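Local coordinates for AP205 bacteriophage COAT protein (Acinetobacter phage ap205, PDB 5FS4) that forms the protein shell of a small single-stranded RNA bacteriophage, as a circularly permuted relative of other phage coat proteins, at residues Q9-T12 and I18-S21; A61-G66 and V72-E77. The protein carries 2 engineered substitutions. All coordinates share one frame; numbering follows the deposited sequence.

Interaction 1. Residues Q9-T12 and I18-S21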
loop_
_atom_site.group_PDB
_atom_site.type_symbol
_atom_site.label_atom_id
_atom_site.label_comp_id
_atom_site.label_asym_id
_atom_site.label_seq_id
_atom_site.Cartn_x
_atom_site.Cartn_y
_atom_site.Cartn_z
ATOM N N GLN B 9 -10.805 4.872 -15.899
ATOM C CA GLN B 9 -11.041 3.947 -17.037
ATOM C C GLN B 9 -9.753 3.178 -17.441
ATOM O O GLN B 9 -8.659 3.762 -17.403
ATOM C CB GLN B 9 -11.526 4.717 -18.283
ATOM C CG GLN B 9 -12.830 5.496 -18.103
ATOM C CD GLN B 9 -14.003 4.634 -17.641
ATOM O OE1 GLN B 9 -14.041 3.419 -17.919
ATOM N NE2 GLN B 9 -14.974 5.248 -16.904
ATOM N N PRO B 10 -9.885 1.857 -17.803
ATOM C CA PRO B 10 -8.729 1.148 -18.336
ATOM C C PRO B 10 -8.233 1.923 -19.567
ATOM O O PRO B 10 -9.067 2.322 -20.372
ATOM C CB PRO B 10 -9.282 -0.222 -18.734
ATOM C CG PRO B 10 -10.632 -0.365 -18.109
ATOM C CD PRO B 10 -11.111 1.028 -17.765
ATOM N N ILE B 11 -6.931 2.253 -19.673
ATOM C CA ILE B 11 -6.363 2.920 -20.898
ATOM C C ILE B 11 -5.451 1.975 -21.671
ATOM O O ILE B 11 -5.375 2.034 -22.900
ATOM C CB ILE B 11 -5.611 4.296 -20.674
ATOM C CG1 ILE B 11 -4.685 4.319 -19.436
ATOM C CG2 ILE B 11 -6.579 5.472 -20.649
ATOM C CD1 ILE B 11 -3.232 4.092 -19.825
ATOM N N THR B 12 -4.727 1.133 -20.954
ATOM C CA THR B 12 -3.975 0.031 -21.571
ATOM C C THR B 12 -4.419 -1.259 -20.841
ATOM O O THR B 12 -4.805 -1.223 -19.666
ATOM C CB THR B 12 -2.414 0.234 -21.574
ATOM O OG1 THR B 12 -1.898 0.480 -20.251
ATOM C CG2 THR B 12 -1.993 1.386 -22.546
ATOM N N ILE B 18 -3.635 -4.362 -16.348
ATOM C CA ILE B 18 -4.470 -3.219 -16.715
ATOM C C ILE B 18 -3.958 -1.938 -16.057
ATOM O O ILE B 18 -3.611 -1.918 -14.874
ATOM C CB ILE B 18 -5.982 -3.432 -16.368
ATOM C CG1 ILE B 18 -6.506 -4.653 -17.137
ATOM C CG2 ILE B 18 -6.770 -2.191 -16.724
ATOM C CD1 ILE B 18 -7.859 -5.199 -16.674
ATOM N N VAL B 19 -3.943 -0.867 -16.846
ATOM C CA VAL B 19 -3.727 0.512 -16.281
ATOM C C VAL B 19 -5.010 1.344 -16.397
ATOM O O VAL B 19 -5.505 1.580 -17.530
ATOM C CB VAL B 19 -2.598 1.279 -17.014
ATOM C CG1 VAL B 19 -2.340 2.615 -16.333
ATOM C CG2 VAL B 19 -1.315 0.446 -17.085
ATOM N N TRP B 20 -5.477 1.874 -15.275
ATOM C CA TRP B 20 -6.672 2.712 -15.220
ATOM C C TRP B 20 -6.156 4.149 -15.048
ATOM O O TRP B 20 -5.117 4.383 -14.401
ATOM C CB TRP B 20 -7.576 2.345 -14.021
ATOM C CG TRP B 20 -8.423 1.178 -14.131
ATOM C CD1 TRP B 20 -9.727 1.165 -14.516
ATOM C CD2 TRP B 20 -8.098 -0.169 -13.746
ATOM N NE1 TRP B 20 -10.236 -0.108 -14.425
ATOM C CE2 TRP B 20 -9.254 -0.953 -13.986
ATOM C CE3 TRP B 20 -6.930 -0.798 -13.252
ATOM C CZ2 TRP B 20 -9.275 -2.328 -13.799
ATOM C CZ3 TRP B 20 -6.947 -2.153 -13.028
ATOM C CH2 TRP B 20 -8.117 -2.921 -13.293
ATOM N N SER B 21 -6.846 5.114 -15.659
ATOM C CA SER B 21 -6.491 6.505 -15.414
ATOM C C SER B 21 -7.751 7.372 -15.338
ATOM O O SER B 21 -8.822 7.013 -15.780
ATOM C CB SER B 21 -5.495 7.063 -16.422
ATOM O OG SER B 21 -6.137 7.197 -17.638
#

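Interaction 2. Residues A61-G66 and V72-E77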
loop_
_atom_site.group_PDB
_atom_site.type_symbol
_atom_site.label_atom_id
_atom_site.label_comp_id
_atom_site.label_asym_id
_atom_site.label_seq_id
_atom_site.Cartn_x
_atom_site.Cartn_y
_atom_site.Cartn_z
ATOM N N ALA B 61 3.315 20.835 -5.422
ATOM C CA ALA B 61 3.998 21.200 -4.212
ATOM C C ALA B 61 3.236 22.357 -3.558
ATOM O O ALA B 61 2.591 23.128 -4.278
ATOM C CB ALA B 61 5.436 21.612 -4.527
ATOM N N PRO B 62 3.325 22.527 -2.211
ATOM C CA PRO B 62 2.657 23.656 -1.558
ATOM C C PRO B 62 3.211 25.012 -2.018
ATOM O O PRO B 62 4.387 25.094 -2.307
ATOM C CB PRO B 62 2.961 23.415 -0.060
ATOM C CG PRO B 62 3.259 21.960 0.035
ATOM C CD PRO B 62 3.955 21.628 -1.227
ATOM N N LYS B 63 2.353 26.020 -2.153
ATOM C CA LYS B 63 2.767 27.377 -2.580
ATOM C C LYS B 63 3.484 28.029 -1.448
ATOM O O LYS B 63 3.098 27.844 -0.295
ATOM C CB LYS B 63 1.553 28.260 -2.879
ATOM C CG LYS B 63 0.722 27.799 -4.045
ATOM C CD LYS B 63 -0.530 28.630 -4.251
ATOM C CE LYS B 63 -1.726 27.708 -4.448
ATOM N NZ LYS B 63 -2.867 28.370 -5.115
ATOM N N PRO B 64 4.503 28.837 -1.738
ATOM C CA PRO B 64 5.083 29.557 -0.582
ATOM C C PRO B 64 4.131 30.654 -0.032
ATOM O O PRO B 64 3.000 30.903 -0.561
ATOM C CB PRO B 64 6.397 30.144 -1.152
ATOM C CG PRO B 64 6.130 30.312 -2.586
ATOM C CD PRO B 64 5.057 29.322 -3.010
ATOM N N GLU B 65 4.598 31.281 1.043
ATOM C CA GLU B 65 3.910 32.408 1.629
ATOM C C GLU B 65 3.749 33.505 0.563
ATOM O O GLU B 65 4.728 33.887 -0.104
ATOM C CB GLU B 65 4.697 32.931 2.832
ATOM C CG GLU B 65 4.869 31.903 3.938
ATOM C CD GLU B 65 5.546 32.470 5.172
ATOM O OE1 GLU B 65 5.892 33.704 5.191
ATOM O OE2 GLU B 65 5.714 31.653 6.121
ATOM N N GLY B 66 2.510 33.931 0.342
ATOM C CA GLY B 66 2.226 35.026 -0.579
ATOM C C GLY B 66 2.065 34.559 -2.020
ATOM O O GLY B 66 1.871 35.384 -2.960
ATOM N N VAL B 72 0.807 32.095 -8.168
ATOM C CA VAL B 72 1.796 31.030 -8.398
ATOM C C VAL B 72 1.067 29.709 -8.690
ATOM O O VAL B 72 0.078 29.370 -7.998
ATOM C CB VAL B 72 2.742 30.856 -7.190
ATOM C CG1 VAL B 72 3.663 29.628 -7.347
ATOM C CG2 VAL B 72 3.570 32.112 -7.016
ATOM N N ILE B 73 1.533 29.004 -9.728
ATOM C CA ILE B 73 1.193 27.601 -9.947
ATOM C C ILE B 73 2.465 26.821 -9.731
ATOM O O ILE B 73 3.444 26.996 -10.479
ATOM C CB ILE B 73 0.715 27.285 -11.370
ATOM C CG1 ILE B 73 -0.416 28.234 -11.816
ATOM C CG2 ILE B 73 0.285 25.830 -11.462
ATOM C CD1 ILE B 73 -1.536 28.400 -10.851
ATOM N N MET B 74 2.442 25.918 -8.736
ATOM C CA MET B 74 3.657 25.139 -8.385
ATOM C C MET B 74 3.842 23.864 -9.263
ATOM O O MET B 74 2.882 23.368 -9.819
ATOM C CB MET B 74 3.629 24.794 -6.865
ATOM C CG MET B 74 3.709 26.047 -5.957
ATOM S SD MET B 74 5.327 26.815 -5.988
ATOM C CE MET B 74 6.274 25.673 -5.018
ATOM N N PRO B 75 5.078 23.395 -9.440
ATOM C CA PRO B 75 5.288 22.129 -10.153
ATOM C C PRO B 75 4.744 20.946 -9.345
ATOM O O PRO B 75 4.527 21.109 -8.123
ATOM C CB PRO B 75 6.805 22.021 -10.255
ATOM C CG PRO B 75 7.307 22.863 -9.126
ATOM C CD PRO B 75 6.337 23.988 -8.967
ATOM N N ASN B 76 4.600 19.781 -9.984
ATOM C CA ASN B 76 4.096 18.588 -9.261
ATOM C C ASN B 76 5.187 17.650 -8.832
ATOM O O ASN B 76 6.162 17.430 -9.530
ATOM C CB ASN B 76 3.103 17.788 -10.094
ATOM C CG ASN B 76 1.916 18.616 -10.543
ATOM O OD1 ASN B 76 1.369 19.383 -9.792
ATOM N ND2 ASN B 76 1.488 18.410 -11.760
ATOM N N GLU B 77 4.942 17.056 -7.683
ATOM C CA GLU B 77 5.647 15.887 -7.205
ATOM C C GLU B 77 4.927 14.664 -7.628
ATOM O O GLU B 77 3.802 14.716 -8.067
ATOM C CB GLU B 77 5.773 15.908 -5.656
ATOM C CG GLU B 77 4.486 15.733 -4.837
ATOM C CD GLU B 77 4.766 15.266 -3.412
ATOM O OE1 GLU B 77 5.743 14.509 -3.201
ATOM O OE2 GLU B 77 3.986 15.650 -2.484
HETATM O O HOH W 1 -1.801 30.574 -6.971
#

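Interaction 1. Residues Q9-T12 and I18-S21
Four backbone hydrogen bonds join Gln9-Thr12 to Ile18-Ser21, and they show how a hairpin absorbs one extra residue. Gln9 and Ser21 exchange N-H and C=O in both directions, Gln9 N to Ser21 O and Ser21 N to Gln9 O, each at 2.9 Å. Ile11 N then reaches Val19 O at 2.7 Å, while Val19 N turns to Thr12 O instead of Ile11 O. Two residues of one strand thus stand opposite a single valine.

Side-chain contacts begin with apolar packing on the face of Pro10 and Trp20. The Pro10 ring meets the pyrrole side of the Trp20 indole, Pro10 CD standing 3.5 Å from Trp20 CD1, and Pro10 CA lies over a face of that ring. Pro10 CB also touches Ile18 CG2. The second subunit continues this face, packing Pro122 on Pro10 and Ile126 on Trp20.

On the other face, Thr12 OG1, held between its backbone N and carbonyl carbon (chi1 55°), lies alongside the valine, 3.2 Å from Val19 CG2. Ile11, the bulge residue, sends its chain across the same valine, Ile11 CD1 being 3.9 Å from Val19 CG1, and Ile11 CG2 sits 3.5 Å from Ser21 OG.

The shift of register by one residue is a classic beta bulge, here in an antiparallel beta hairpin at the margin of the coat-protein sheet within the chain.

Interaction 2. Residues A61-G66 and V72-E77
Met74 and Ala61 carry the contact between Ala61-Gly66 and Val72-Glu77, where the two arms of the loop joining strands 47-60 and 76-88 of the antiparallel coat-protein sheet run in roughly opposite directions. The example illustrates how a long connection can keep its arms together with one long, unbranched side chain and few polar links.

Met74 points toward the facing arm and then folds. Its chi2 and chi3 are both near -70°, so the chain curls along the backbone from Ala61 to Pro64 instead of extending. Met74 CB lies 3.2 Å from Ala61 O, and CG rests against Lys63 CA. Farther out, Met74 SD approaches Pro64 CD at 3.9 Å, the two side chains crossing at a slant, while the terminal CE of Met74 is 3.4 Å from Pro62 O and also meets the methyl of Ala61. The Met74 side chain thus spans four successive residues of the other arm.

Ala61 supplies the direct backbone link: its N-H points to Pro75 O at 3.0 Å in a nearly straight bond, N-H...O 174°. This bond lies beside the start of strand 76-88. Leu46 of the second subunit packs on Ala61 and Val41 of that subunit on Pro75, so the base of the loop belongs partly to the dimer interface.

Val72 lies farther along the loop, opposite Lys63. Its CB is directed toward the facing arm, yet the closest touch is made by its carbonyl: Lys63 CD passes 3.9 Å from Val72 O. Lys63 CG also meets Met74 CG at 4.0 Å. A bend at chi3 (-133°) carries the lysine ammonium group on to a water, which accepts a hydrogen bond from Lys63 NZ at 3.1 Å.

Interaction 1 closes before interaction 2 opens, so the two lie in series along the chain. Their centres are about 29 Å apart and their nearest atoms about 14 Å, without touching. Both nevertheless reach the same five-stranded antiparallel sheet. Interaction 1 pairs strand 5-14, outermost within the chain, with strand 17-22; interaction 2 brings together the arms of the loop between strands 47-60 and 76-88, the last of these being the other outermost strand. The contacts thus lie at, or next to, the two strands that are outermost within the chain. Each also meets the second subunit, so both take part in the dimer, probably the building unit of the capsid.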